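Local coordinates for protein major extracellular endoglucanase (Xanthomonas campestris pv. campestris, PDB 4TUF) that hydrolyses internal beta-1,4-glucosidic linkages in cellulose, lichenin and cereal beta-D-glucans through its glycoside hydrolase family 5 catalytic domain, at residues Q294-N307 against Q334-T346. Numbering follows the deposited sequence.
Sequences QDALVKYLRSKGIN and QDKMTLLRTLWGT
Val-298 packs against Leu-339 and Leu-343 where the last two helices of the TIM barrel, 288-303 and 334-344, lie side by side on its outer wall. They share one N-to-C direction, as expected for successive helices of a beta/alpha barrel; the axes of the short segments diverge by 13° and approach to 9.6 Å. The beta-branched Val-298 suits the groove because its two methyls serve different partners: CG2 meets Leu-339 CD1 at 3.6 Å, while CG1 lies 3.8 Å from Leu-343 CB and also touches the methyl of Thr-342. Leu-339 forks between two neighbours one helical position apart, placing CD1 beside Asp-295 OD1 and setting CD2 3.7 Å from Gln-294 CB. The polar ends of both are engaged: the Gln-294 amide bonds Asp-290 and Tyr-311, while Asp-295 OD1 is hydrogen-bonded to the Tyr-283 hydroxyl and OD2 forms a salt bridge with Lys-291. In Leu-343, CG set opposite the backbone N (chi1 174°) carries CD1 to 3.7 Å from Leu-301 CB. Toward the solvent, Arg-302 bends at chi2 and chi3 and lays its aliphatic part over the C-terminal turn; NH1 gives a weak but fairly straight hydrogen bond to Leu-343 O (3.5 Å, 159°), a carbonyl near the edge of the guanidinium, while Thr-342 O lies over one face. Both helices end in Schellman motifs, with Gly-305 and Gly-345 at C-prime, where positive phi favours glycine; at Gly-345 a CB would also press on the preceding carbonyl O. Gln-18 NE2 of strand 16-23 bonds Asn-307 O and Trp-344 O, joining the loop after helix 288-303 to the C-terminal end of helix 334-344. Inward, Leu-301 packs onto Leu-276 and Leu-343 onto Phe-279 of strand 276-280, and strand 309-311 links the two helices in the barrel's repeating strand-helix order.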
loop_
_atom_site.group_PDB
_atom_site.type_symbol
_atom_site.label_atom_id
_atom_site.label_comp_id
_atom_site.label_asym_id
_atom_site.label_seq_id
_atom_site.Cartn_x
_atom_site.Cartn_y
_atom_site.Cartn_z
ATOM N N GLN A 294 5.413 -6.034 -16.237
ATOM C CA GLN A 294 5.823 -4.864 -15.461
ATOM C C GLN A 294 6.188 -3.708 -16.379
ATOM O O GLN A 294 5.842 -2.559 -16.103
ATOM C CB GLN A 294 7.000 -5.195 -14.534
ATOM C CG GLN A 294 6.640 -6.148 -13.406
ATOM C CD GLN A 294 7.574 -6.055 -12.218
ATOM O OE1 GLN A 294 8.037 -4.973 -11.858
ATOM N NE2 GLN A 294 7.853 -7.195 -11.597
ATOM N N ASP A 295 6.887 -4.016 -17.469
ATOM C CA ASP A 295 7.253 -3.003 -18.449
ATOM C C ASP A 295 6.014 -2.311 -19.008
ATOM O O ASP A 295 5.961 -1.085 -19.076
ATOM C CB ASP A 295 8.064 -3.620 -19.588
ATOM C CG ASP A 295 9.493 -3.933 -19.188
ATOM O OD1 ASP A 295 10.014 -3.289 -18.254
ATOM O OD2 ASP A 295 10.102 -4.818 -19.823
ATOM N N ALA A 296 5.015 -3.104 -19.391
ATOM C CA ALA A 296 3.787 -2.575 -19.982
ATOM C C ALA A 296 2.980 -1.733 -18.995
ATOM O O ALA A 296 2.385 -0.723 -19.377
ATOM C CB ALA A 296 2.933 -3.713 -20.518
ATOM N N LEU A 297 2.953 -2.157 -17.732
ATOM C CA LEU A 297 2.236 -1.422 -16.694
ATOM C C LEU A 297 2.832 -0.033 -16.511
ATOM O O LEU A 297 2.103 0.955 -16.408
ATOM C CB LEU A 297 2.259 -2.181 -15.369
ATOM C CG LEU A 297 1.613 -1.443 -14.188
ATOM C CD1 LEU A 297 0.146 -1.149 -14.469
ATOM C CD2 LEU A 297 1.755 -2.223 -12.882
ATOM N N VAL A 298 4.160 0.036 -16.477
ATOM C CA VAL A 298 4.855 1.312 -16.344
ATOM C C VAL A 298 4.550 2.212 -17.541
ATOM O O VAL A 298 4.230 3.390 -17.376
ATOM C CB VAL A 298 6.376 1.110 -16.204
ATOM C CG1 VAL A 298 7.111 2.431 -16.356
ATOM C CG2 VAL A 298 6.695 0.463 -14.860
ATOM N N LYS A 299 4.627 1.645 -18.741
ATOM C CA LYS A 299 4.289 2.372 -19.961
ATOM C C LYS A 299 2.864 2.930 -19.895
ATOM O O LYS A 299 2.617 4.071 -20.284
ATOM C CB LYS A 299 4.451 1.463 -21.184
ATOM C CG LYS A 299 4.220 2.145 -22.529
ATOM C CD LYS A 299 4.098 1.109 -23.645
ATOM C CE LYS A 299 3.813 1.757 -24.989
ATOM N NZ LYS A 299 4.992 2.512 -25.512
ATOM N N TYR A 300 1.934 2.128 -19.384
ATOM C CA TYR A 300 0.538 2.548 -19.270
ATOM C C TYR A 300 0.348 3.605 -18.185
ATOM O O TYR A 300 -0.391 4.570 -18.375
ATOM C CB TYR A 300 -0.363 1.344 -18.991
ATOM C CG TYR A 300 -1.777 1.718 -18.620
ATOM C CD1 TYR A 300 -2.701 2.070 -19.597
ATOM C CD2 TYR A 300 -2.191 1.723 -17.292
ATOM C CE1 TYR A 300 -3.995 2.419 -19.263
ATOM C CE2 TYR A 300 -3.486 2.072 -16.948
ATOM C CZ TYR A 300 -4.382 2.416 -17.939
ATOM O OH TYR A 300 -5.667 2.763 -17.605
ATOM N N LEU A 301 1.012 3.418 -17.048
ATOM C CA LEU A 301 0.950 4.387 -15.960
ATOM C C LEU A 301 1.448 5.761 -16.413
ATOM O O LEU A 301 0.790 6.775 -16.166
ATOM C CB LEU A 301 1.766 3.900 -14.762
ATOM C CG LEU A 301 1.183 2.751 -13.937
ATOM C CD1 LEU A 301 2.167 2.309 -12.857
ATOM C CD2 LEU A 301 -0.142 3.158 -13.325
ATOM N N ARG A 302 2.602 5.786 -17.078
ATOM C CA ARG A 302 3.167 7.028 -17.602
ATOM C C ARG A 302 2.171 7.746 -18.515
ATOM O O ARG A 302 2.066 8.973 -18.493
ATOM C CB ARG A 302 4.465 6.755 -18.369
ATOM C CG ARG A 302 5.614 6.190 -17.534
ATOM C CD ARG A 302 6.412 7.286 -16.850
ATOM N NE ARG A 302 6.956 8.239 -17.813
ATOM C CZ ARG A 302 7.550 9.382 -17.480
ATOM N NH1 ARG A 302 7.683 9.721 -16.201
ATOM N NH2 ARG A 302 8.010 10.189 -18.429
ATOM N N SER A 303 1.433 6.970 -19.305
ATOM C CA SER A 303 0.495 7.528 -20.273
ATOM C C SER A 303 -0.756 8.098 -19.600
ATOM O O SER A 303 -1.418 8.985 -20.144
ATOM C CB SER A 303 0.096 6.465 -21.298
ATOM O OG SER A 303 -0.792 5.515 -20.738
ATOM N N LYS A 304 -1.081 7.586 -18.417
ATOM C CA LYS A 304 -2.228 8.085 -17.668
ATOM C C LYS A 304 -1.827 9.251 -16.765
ATOM O O LYS A 304 -2.618 9.706 -15.942
ATOM C CB LYS A 304 -2.859 6.964 -16.837
ATOM C CG LYS A 304 -3.502 5.859 -17.663
ATOM C CD LYS A 304 -4.603 6.393 -18.576
ATOM C CE LYS A 304 -5.805 6.895 -17.782
ATOM N NZ LYS A 304 -6.883 7.423 -18.676
ATOM N N GLY A 305 -0.595 9.729 -16.924
ATOM C CA GLY A 305 -0.102 10.854 -16.151
ATOM C C GLY A 305 0.302 10.460 -14.744
ATOM O O GLY A 305 0.444 11.315 -13.868
ATOM N N ILE A 306 0.491 9.161 -14.532
ATOM C CA ILE A 306 0.859 8.631 -13.227
ATOM C C ILE A 306 2.337 8.271 -13.156
ATOM O O ILE A 306 2.805 7.421 -13.907
ATOM C CB ILE A 306 0.043 7.377 -12.888
ATOM C CG1 ILE A 306 -1.457 7.660 -13.017
ATOM C CG2 ILE A 306 0.410 6.866 -11.501
ATOM C CD1 ILE A 306 -2.323 6.423 -12.859
ATOM N N ASN A 307 3.073 8.909 -12.252
ATOM C CA ASN A 307 4.488 8.590 -12.082
ATOM C C ASN A 307 4.851 8.355 -10.619
ATOM O O ASN A 307 5.932 8.735 -10.162
ATOM C CB ASN A 307 5.370 9.698 -12.681
ATOM C CG ASN A 307 5.105 11.067 -12.077
ATOM O OD1 ASN A 307 4.468 11.197 -11.032
ATOM N ND2 ASN A 307 5.611 12.103 -12.737
ATOM N N GLN A 334 18.972 -4.443 -9.676
ATOM C CA GLN A 334 19.172 -3.229 -10.462
ATOM C C GLN A 334 18.145 -3.027 -11.580
ATOM O O GLN A 334 17.809 -1.890 -11.919
ATOM C CB GLN A 334 20.579 -3.233 -11.056
ATOM C CG GLN A 334 21.680 -3.394 -10.023
ATOM C CD GLN A 334 21.850 -2.164 -9.157
ATOM O OE1 GLN A 334 21.599 -1.043 -9.596
ATOM N NE2 GLN A 334 22.276 -2.368 -7.917
ATOM N N ASP A 335 17.656 -4.116 -12.166
ATOM C CA ASP A 335 16.693 -3.995 -13.255
ATOM C C ASP A 335 15.350 -3.501 -12.723
ATOM O O ASP A 335 14.664 -2.711 -13.374
ATOM C CB ASP A 335 16.526 -5.325 -14.003
ATOM C CG ASP A 335 16.430 -6.522 -13.073
ATOM O OD1 ASP A 335 16.245 -6.333 -11.850
ATOM O OD2 ASP A 335 16.536 -7.663 -13.577
ATOM N N LYS A 336 14.987 -3.963 -11.533
ATOM C CA LYS A 336 13.793 -3.476 -10.870
ATOM C C LYS A 336 13.913 -1.985 -10.576
ATOM O O LYS A 336 12.945 -1.237 -10.730
ATOM C CB LYS A 336 13.535 -4.255 -9.580
ATOM C CG LYS A 336 12.820 -5.582 -9.790
ATOM C CD LYS A 336 12.433 -6.203 -8.466
ATOM C CE LYS A 336 11.739 -7.537 -8.660
ATOM N NZ LYS A 336 11.378 -8.156 -7.353
ATOM N N MET A 337 15.102 -1.550 -10.163
ATOM C CA MET A 337 15.320 -0.134 -9.886
ATOM C C MET A 337 15.290 0.712 -11.159
ATOM O O MET A 337 14.810 1.844 -11.146
ATOM C CB MET A 337 16.642 0.082 -9.143
ATOM C CG MET A 337 16.582 -0.284 -7.667
ATOM S SD MET A 337 15.064 0.273 -6.843
ATOM C CE MET A 337 15.229 2.052 -6.954
ATOM N N THR A 338 15.787 0.161 -12.262
ATOM C CA THR A 338 15.791 0.890 -13.525
ATOM C C THR A 338 14.362 1.048 -14.041
ATOM O O THR A 338 14.020 2.058 -14.653
ATOM C CB THR A 338 16.673 0.185 -14.571
ATOM O OG1 THR A 338 18.020 0.130 -14.086
ATOM C CG2 THR A 338 16.654 0.932 -15.894
ATOM N N LEU A 339 13.526 0.053 -13.768
ATOM C CA LEU A 339 12.110 0.112 -14.126
ATOM C C LEU A 339 11.371 1.195 -13.340
ATOM O O LEU A 339 10.566 1.942 -13.895
ATOM C CB LEU A 339 11.442 -1.241 -13.884
ATOM C CG LEU A 339 9.946 -1.326 -14.184
ATOM C CD1 LEU A 339 9.702 -1.413 -15.682
ATOM C CD2 LEU A 339 9.327 -2.507 -13.461
ATOM N N LEU A 340 11.645 1.267 -12.043
ATOM C CA LEU A 340 10.994 2.245 -11.184
ATOM C C LEU A 340 11.417 3.672 -11.533
ATOM O O LEU A 340 10.585 4.580 -11.546
ATOM C CB LEU A 340 11.291 1.945 -9.713
ATOM C CG LEU A 340 10.584 0.713 -9.143
ATOM C CD1 LEU A 340 11.154 0.347 -7.793
ATOM C CD2 LEU A 340 9.093 0.969 -9.027
ATOM N N ARG A 341 12.698 3.874 -11.823
ATOM C CA ARG A 341 13.173 5.212 -12.165
ATOM C C ARG A 341 12.557 5.668 -13.479
ATOM O O ARG A 341 12.311 6.857 -13.680
ATOM C CB ARG A 341 14.698 5.250 -12.235
ATOM C CG ARG A 341 15.349 4.969 -10.891
ATOM C CD ARG A 341 16.835 5.254 -10.884
ATOM N NE ARG A 341 17.440 4.883 -9.606
ATOM C CZ ARG A 341 18.195 3.806 -9.416
ATOM N NH1 ARG A 341 18.461 2.985 -10.425
ATOM N NH2 ARG A 341 18.693 3.555 -8.216
ATOM N N THR A 342 12.297 4.712 -14.363
ATOM C CA THR A 342 11.589 4.991 -15.602
ATOM C C THR A 342 10.191 5.514 -15.297
ATOM O O THR A 342 9.769 6.528 -15.844
ATOM C CB THR A 342 11.497 3.739 -16.488
ATOM O OG1 THR A 342 12.790 3.450 -17.031
ATOM C CG2 THR A 342 10.507 3.953 -17.629
ATOM N N LEU A 343 9.488 4.817 -14.409
ATOM C CA LEU A 343 8.164 5.236 -13.961
ATOM C C LEU A 343 8.204 6.617 -13.311
ATOM O O LEU A 343 7.363 7.467 -13.595
ATOM C CB LEU A 343 7.583 4.216 -12.979
ATOM C CG LEU A 343 6.253 4.600 -12.321
ATOM C CD1 LEU A 343 5.135 4.639 -13.352
ATOM C CD2 LEU A 343 5.907 3.658 -11.178
ATOM N N TRP A 344 9.190 6.832 -12.445
ATOM C CA TRP A 344 9.311 8.084 -11.699
ATOM C C TRP A 344 9.690 9.280 -12.576
ATOM O O TRP A 344 9.446 10.427 -12.201
ATOM C CB TRP A 344 10.346 7.942 -10.587
ATOM C CG TRP A 344 10.030 6.896 -9.568
ATOM C CD1 TRP A 344 8.811 6.334 -9.311
ATOM C CD2 TRP A 344 10.957 6.277 -8.666
ATOM N NE1 TRP A 344 8.922 5.406 -8.300
ATOM C CE2 TRP A 344 10.230 5.351 -7.889
ATOM C CE3 TRP A 344 12.333 6.418 -8.438
ATOM C CZ2 TRP A 344 10.834 4.569 -6.902
ATOM C CZ3 TRP A 344 12.930 5.643 -7.455
ATOM C CH2 TRP A 344 12.180 4.731 -6.699
ATOM N N GLY A 345 10.297 9.016 -13.732
ATOM C CA GLY A 345 10.748 10.082 -14.610
ATOM C C GLY A 345 12.099 10.623 -14.179
ATOM O O GLY A 345 12.371 11.822 -14.286
ATOM N N THR A 346 12.951 9.723 -13.693
ATOM C CA THR A 346 14.259 10.091 -13.160
ATOM C C THR A 346 15.390 9.306 -13.830
ATOM O O THR A 346 15.713 9.525 -14.999
ATOM C CB THR A 346 14.321 9.859 -11.632
ATOM O OG1 THR A 346 14.001 8.492 -11.342
ATOM C CG2 THR A 346 13.334 10.769 -10.906
#